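Local coordinates for periplasmic binding protein (Mycobacterium smegmatis, PDB 4MDY) that probably binds an iron-containing solute outside the cell membrane and delivers it to an ABC transporter for import, at residues A[16-28]-A[112-126]. Residues are numbered along the deposited sequence; the frame is centred on the assembly and turned at random.
Sequences TVRHAFGDTTIPG and YAKLSEIAPTVAQTG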
loop_
_atom_site.group_PDB
_atom_site.type_symbol
_atom_site.label_atom_id
_atom_site.label_comp_id
_atom_site.label_asym_id
_atom_site.label_seq_id
_atom_site.Cartn_x
_atom_site.Cartn_y
_atom_site.Cartn_z
ATOM N N THR A 16 -0.607 -6.675 24.772
ATOM C CA THR A 16 -1.806 -5.867 24.627
ATOM C C THR A 16 -1.533 -4.746 23.631
ATOM O O THR A 16 -0.563 -4.019 23.769
ATOM C CB THR A 16 -2.258 -5.319 25.989
ATOM O OG1 THR A 16 -2.661 -6.420 26.815
ATOM C CG2 THR A 16 -3.418 -4.346 25.836
ATOM N N VAL A 17 -2.378 -4.629 22.611
ATOM C CA VAL A 17 -2.253 -3.532 21.645
ATOM C C VAL A 17 -3.434 -2.587 21.760
ATOM O O VAL A 17 -4.536 -3.001 22.090
ATOM C CB VAL A 17 -2.095 -4.012 20.182
ATOM C CG1 VAL A 17 -0.820 -4.824 20.033
ATOM C CG2 VAL A 17 -3.302 -4.810 19.715
ATOM N N ARG A 18 -3.179 -1.315 21.481
ATOM C CA ARG A 18 -4.176 -0.265 21.609
ATOM C C ARG A 18 -4.565 0.238 20.229
ATOM O O ARG A 18 -3.706 0.544 19.402
ATOM C CB ARG A 18 -3.622 0.872 22.466
ATOM C CG ARG A 18 -2.989 0.370 23.755
ATOM C CD ARG A 18 -2.538 1.514 24.643
ATOM N NE ARG A 18 -3.675 2.200 25.264
ATOM C CZ ARG A 18 -4.233 1.874 26.435
ATOM N NH1 ARG A 18 -3.780 0.848 27.157
ATOM N NH2 ARG A 18 -5.261 2.591 26.892
ATOM N N HIS A 19 -5.865 0.303 19.977
ATOM C CA HIS A 19 -6.368 0.665 18.657
ATOM C C HIS A 19 -7.639 1.518 18.785
ATOM O O HIS A 19 -8.033 1.906 19.896
ATOM C CB HIS A 19 -6.601 -0.613 17.826
ATOM C CG HIS A 19 -7.439 -1.640 18.518
ATOM N ND1 HIS A 19 -8.774 -1.444 18.790
ATOM C CD2 HIS A 19 -7.134 -2.865 19.005
ATOM C CE1 HIS A 19 -9.258 -2.501 19.414
ATOM N NE2 HIS A 19 -8.284 -3.379 19.560
ATOM N N ALA A 20 -8.276 1.800 17.655
ATOM C CA ALA A 20 -9.414 2.725 17.605
ATOM C C ALA A 20 -10.606 2.309 18.472
ATOM O O ALA A 20 -11.392 3.152 18.877
ATOM C CB ALA A 20 -9.868 2.918 16.165
ATOM N N PHE A 21 -10.741 1.013 18.732
ATOM C CA PHE A 21 -11.874 0.474 19.489
ATOM C C PHE A 21 -11.495 -0.051 20.874
ATOM O O PHE A 21 -12.257 -0.786 21.500
ATOM C CB PHE A 21 -12.549 -0.596 18.635
ATOM C CG PHE A 21 -12.907 -0.097 17.269
ATOM C CD1 PHE A 21 -13.842 0.918 17.123
ATOM C CD2 PHE A 21 -12.276 -0.586 16.138
ATOM C CE1 PHE A 21 -14.167 1.413 15.877
ATOM C CE2 PHE A 21 -12.601 -0.098 14.881
ATOM C CZ PHE A 21 -13.546 0.903 14.752
ATOM N N GLY A 22 -10.328 0.362 21.357
ATOM C CA GLY A 22 -9.865 0.007 22.685
ATOM C C GLY A 22 -8.621 -0.854 22.632
ATOM O O GLY A 22 -7.736 -0.627 21.808
ATOM N N ASP A 23 -8.570 -1.846 23.515
ATOM C CA ASP A 23 -7.404 -2.693 23.690
ATOM C C ASP A 23 -7.712 -4.112 23.233
ATOM O O ASP A 23 -8.835 -4.585 23.387
ATOM C CB ASP A 23 -6.998 -2.731 25.164
ATOM C CG ASP A 23 -6.409 -1.416 25.654
ATOM O OD1 ASP A 23 -6.303 -0.448 24.868
ATOM O OD2 ASP A 23 -6.040 -1.359 26.846
ATOM N N THR A 24 -6.709 -4.778 22.670
ATOM C CA THR A 24 -6.795 -6.199 22.352
ATOM C C THR A 24 -5.631 -6.914 23.032
ATOM O O THR A 24 -4.480 -6.501 22.890
ATOM C CB THR A 24 -6.757 -6.450 20.829
ATOM O OG1 THR A 24 -7.983 -5.995 20.244
ATOM C CG2 THR A 24 -6.598 -7.938 20.534
ATOM N N THR A 25 -5.937 -7.970 23.785
ATOM C CA THR A 25 -4.911 -8.785 24.414
ATOM C C THR A 25 -4.748 -10.087 23.638
ATOM O O THR A 25 -5.723 -10.792 23.361
ATOM C CB THR A 25 -5.223 -9.060 25.896
ATOM O OG1 THR A 25 -5.285 -7.812 26.594
ATOM C CG2 THR A 25 -4.149 -9.927 26.539
ATOM N N ILE A 26 -3.500 -10.371 23.283
ATOM C CA ILE A 26 -3.124 -11.579 22.575
ATOM C C ILE A 26 -2.333 -12.447 23.561
ATOM O O ILE A 26 -1.235 -12.071 23.975
ATOM C CB ILE A 26 -2.294 -11.265 21.307
ATOM C CG1 ILE A 26 -3.020 -10.247 20.405
ATOM C CG2 ILE A 26 -2.018 -12.541 20.524
ATOM C CD1 ILE A 26 -2.603 -8.801 20.616
ATOM N N PRO A 27 -2.898 -13.602 23.963
ATOM C CA PRO A 27 -2.267 -14.421 25.013
ATOM C C PRO A 27 -0.864 -14.952 24.690
ATOM O O PRO A 27 -0.033 -15.091 25.593
ATOM C CB PRO A 27 -3.250 -15.582 25.195
ATOM C CG PRO A 27 -4.558 -15.051 24.737
ATOM C CD PRO A 27 -4.248 -14.089 23.622
ATOM N N GLY A 28 -0.604 -15.251 23.421
ATOM C CA GLY A 28 0.714 -15.722 23.001
ATOM C C GLY A 28 0.842 -15.650 21.493
ATOM O O GLY A 28 -0.090 -15.218 20.826
ATOM N N TYR A 112 -16.033 -4.754 14.648
ATOM C CA TYR A 112 -14.989 -5.087 15.607
ATOM C C TYR A 112 -15.527 -5.970 16.735
ATOM O O TYR A 112 -14.908 -6.967 17.087
ATOM C CB TYR A 112 -14.367 -3.826 16.207
ATOM C CG TYR A 112 -13.427 -4.129 17.354
ATOM C CD1 TYR A 112 -12.150 -4.631 17.113
ATOM C CD2 TYR A 112 -13.823 -3.951 18.677
ATOM C CE1 TYR A 112 -11.289 -4.917 18.152
ATOM C CE2 TYR A 112 -12.966 -4.239 19.725
ATOM C CZ TYR A 112 -11.697 -4.726 19.453
ATOM O OH TYR A 112 -10.820 -5.012 20.471
ATOM N N ALA A 113 -16.675 -5.600 17.300
ATOM C CA ALA A 113 -17.292 -6.400 18.369
ATOM C C ALA A 113 -17.604 -7.825 17.891
ATOM O O ALA A 113 -17.336 -8.805 18.592
ATOM C CB ALA A 113 -18.548 -5.714 18.897
ATOM N N LYS A 114 -18.133 -7.934 16.677
ATOM C CA LYS A 114 -18.438 -9.235 16.073
ATOM C C LYS A 114 -17.203 -10.115 15.847
ATOM O O LYS A 114 -17.236 -11.326 16.105
ATOM C CB LYS A 114 -19.167 -9.030 14.748
ATOM C CG LYS A 114 -20.557 -8.442 14.899
ATOM C CD LYS A 114 -21.157 -8.123 13.544
ATOM C CE LYS A 114 -22.602 -7.686 13.678
ATOM N NZ LYS A 114 -23.082 -6.988 12.453
ATOM N N LEU A 115 -16.122 -9.511 15.358
ATOM C CA LEU A 115 -14.874 -10.243 15.142
ATOM C C LEU A 115 -14.211 -10.618 16.470
ATOM O O LEU A 115 -13.617 -11.692 16.586
ATOM C CB LEU A 115 -13.905 -9.424 14.275
ATOM C CG LEU A 115 -14.327 -9.154 12.825
ATOM C CD1 LEU A 115 -13.304 -8.237 12.158
ATOM C CD2 LEU A 115 -14.491 -10.435 12.019
ATOM N N SER A 116 -14.328 -9.745 17.472
ATOM C CA SER A 116 -13.710 -9.997 18.774
ATOM C C SER A 116 -14.325 -11.195 19.471
ATOM O O SER A 116 -13.662 -11.851 20.267
ATOM C CB SER A 116 -13.806 -8.768 19.672
ATOM O OG SER A 116 -13.024 -7.734 19.115
ATOM N N GLU A 117 -15.590 -11.473 19.167
ATOM C CA GLU A 117 -16.249 -12.683 19.655
ATOM C C GLU A 117 -15.578 -13.942 19.108
ATOM O O GLU A 117 -15.611 -14.990 19.743
ATOM C CB GLU A 117 -17.725 -12.666 19.267
ATOM C CG GLU A 117 -18.564 -13.661 20.031
ATOM C CD GLU A 117 -20.034 -13.527 19.709
ATOM O OE1 GLU A 117 -20.393 -13.557 18.509
ATOM O OE2 GLU A 117 -20.829 -13.389 20.657
ATOM N N ILE A 118 -14.954 -13.828 17.938
ATOM C CA ILE A 118 -14.289 -14.961 17.304
ATOM C C ILE A 118 -12.872 -15.119 17.842
ATOM O O ILE A 118 -12.468 -16.214 18.247
ATOM C CB ILE A 118 -14.258 -14.804 15.769
ATOM C CG1 ILE A 118 -15.681 -14.612 15.232
ATOM C CG2 ILE A 118 -13.600 -16.016 15.114
ATOM C CD1 ILE A 118 -15.745 -14.115 13.803
ATOM N N ALA A 119 -12.114 -14.025 17.827
ATOM C CA ALA A 119 -10.746 -14.044 18.305
ATOM C C ALA A 119 -10.259 -12.626 18.558
ATOM O O ALA A 119 -10.872 -11.662 18.100
ATOM C CB ALA A 119 -9.839 -14.736 17.294
ATOM N N PRO A 120 -9.149 -12.496 19.293
ATOM C CA PRO A 120 -8.513 -11.190 19.408
ATOM C C PRO A 120 -8.348 -10.541 18.036
ATOM O O PRO A 120 -7.864 -11.179 17.095
ATOM C CB PRO A 120 -7.163 -11.520 20.032
ATOM C CG PRO A 120 -7.435 -12.721 20.872
ATOM C CD PRO A 120 -8.460 -13.518 20.102
ATOM N N THR A 121 -8.774 -9.289 17.930
ATOM C CA THR A 121 -8.870 -8.605 16.654
ATOM C C THR A 121 -8.075 -7.304 16.734
ATOM O O THR A 121 -8.233 -6.526 17.681
ATOM C CB THR A 121 -10.346 -8.345 16.301
ATOM O OG1 THR A 121 -11.007 -9.600 16.086
ATOM C CG2 THR A 121 -10.487 -7.486 15.058
ATOM N N VAL A 122 -7.212 -7.095 15.744
ATOM C CA VAL A 122 -6.366 -5.902 15.673
ATOM C C VAL A 122 -6.990 -4.927 14.684
ATOM O O VAL A 122 -7.093 -5.227 13.487
ATOM C CB VAL A 122 -4.926 -6.233 15.212
ATOM C CG1 VAL A 122 -4.041 -4.989 15.296
ATOM C CG2 VAL A 122 -4.332 -7.364 16.036
ATOM N N ALA A 123 -7.398 -3.766 15.193
ATOM C CA ALA A 123 -8.026 -2.717 14.398
ATOM C C ALA A 123 -7.047 -1.613 14.024
ATOM O O ALA A 123 -5.923 -1.540 14.540
ATOM C CB ALA A 123 -9.198 -2.111 15.164
ATOM N N GLN A 124 -7.503 -0.741 13.132
ATOM C CA GLN A 124 -6.794 0.489 12.814
ATOM C C GLN A 124 -6.502 1.262 14.105
ATOM O O GLN A 124 -7.227 1.140 15.101
ATOM C CB GLN A 124 -7.592 1.352 11.831
ATOM C CG GLN A 124 -8.915 1.902 12.362
ATOM C CD GLN A 124 -10.111 1.005 12.084
ATOM O OE1 GLN A 124 -9.986 -0.220 11.983
ATOM N NE2 GLN A 124 -11.278 1.616 11.957
ATOM N N THR A 125 -5.433 2.037 14.096
ATOM C CA THR A 125 -4.978 2.689 15.328
ATOM C C THR A 125 -5.749 3.965 15.627
ATOM O O THR A 125 -5.950 4.311 16.794
ATOM C CB THR A 125 -3.475 3.017 15.263
ATOM O OG1 THR A 125 -3.186 3.676 14.032
ATOM C CG2 THR A 125 -2.652 1.760 15.329
ATOM N N GLY A 126 -6.171 4.664 14.579
ATOM C CA GLY A 126 -6.848 5.946 14.722
ATOM C C GLY A 126 -8.138 6.005 13.930
ATOM O O GLY A 126 -8.894 5.037 13.891
HETATM O O HOH W 1 -11.484 -3.838 22.877
#
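H19 and A123 meet at the tight centre of this contact, where the imidazole lies between the β-hairpin 16-26 and strand 121-123, an edge strand of a three-stranded parallel sheet. A123 CB sits over one face of the H19 ring, 4.0 Å from its centroid, a CH-pi contact that suits a small methyl. Both ring nitrogens bond in the ring plane: ND1 accepts from F21 N within the type I turn H19-G22, and H19 NE2 donates to T24 OG1 at 2.7 Å. T24 OG1, beside its own backbone N (chi1 -70°), donates to T121 O at 2.6 Å; threonine thus both accepts and donates while its CG2 packs on P120 CB. At the turn, A20 N gives Q124 O a nearly straight bond of 2.8 Å (161°). Y112, from helix 109-116, offers F21 CB a ring face and meets the H19 ring obliquely at 64°; tyrosine suits this half-apolar place because its OH reaches water. Toward solvent the fit loosens: that water joins Y112 OH to D23 O, and exposed R18 and D23 pair by charge. The bonds at both nitrogens fix the rotation of H19, and the one from F21 N is consistent with an unprotonated ND1 and a neutral imidazole.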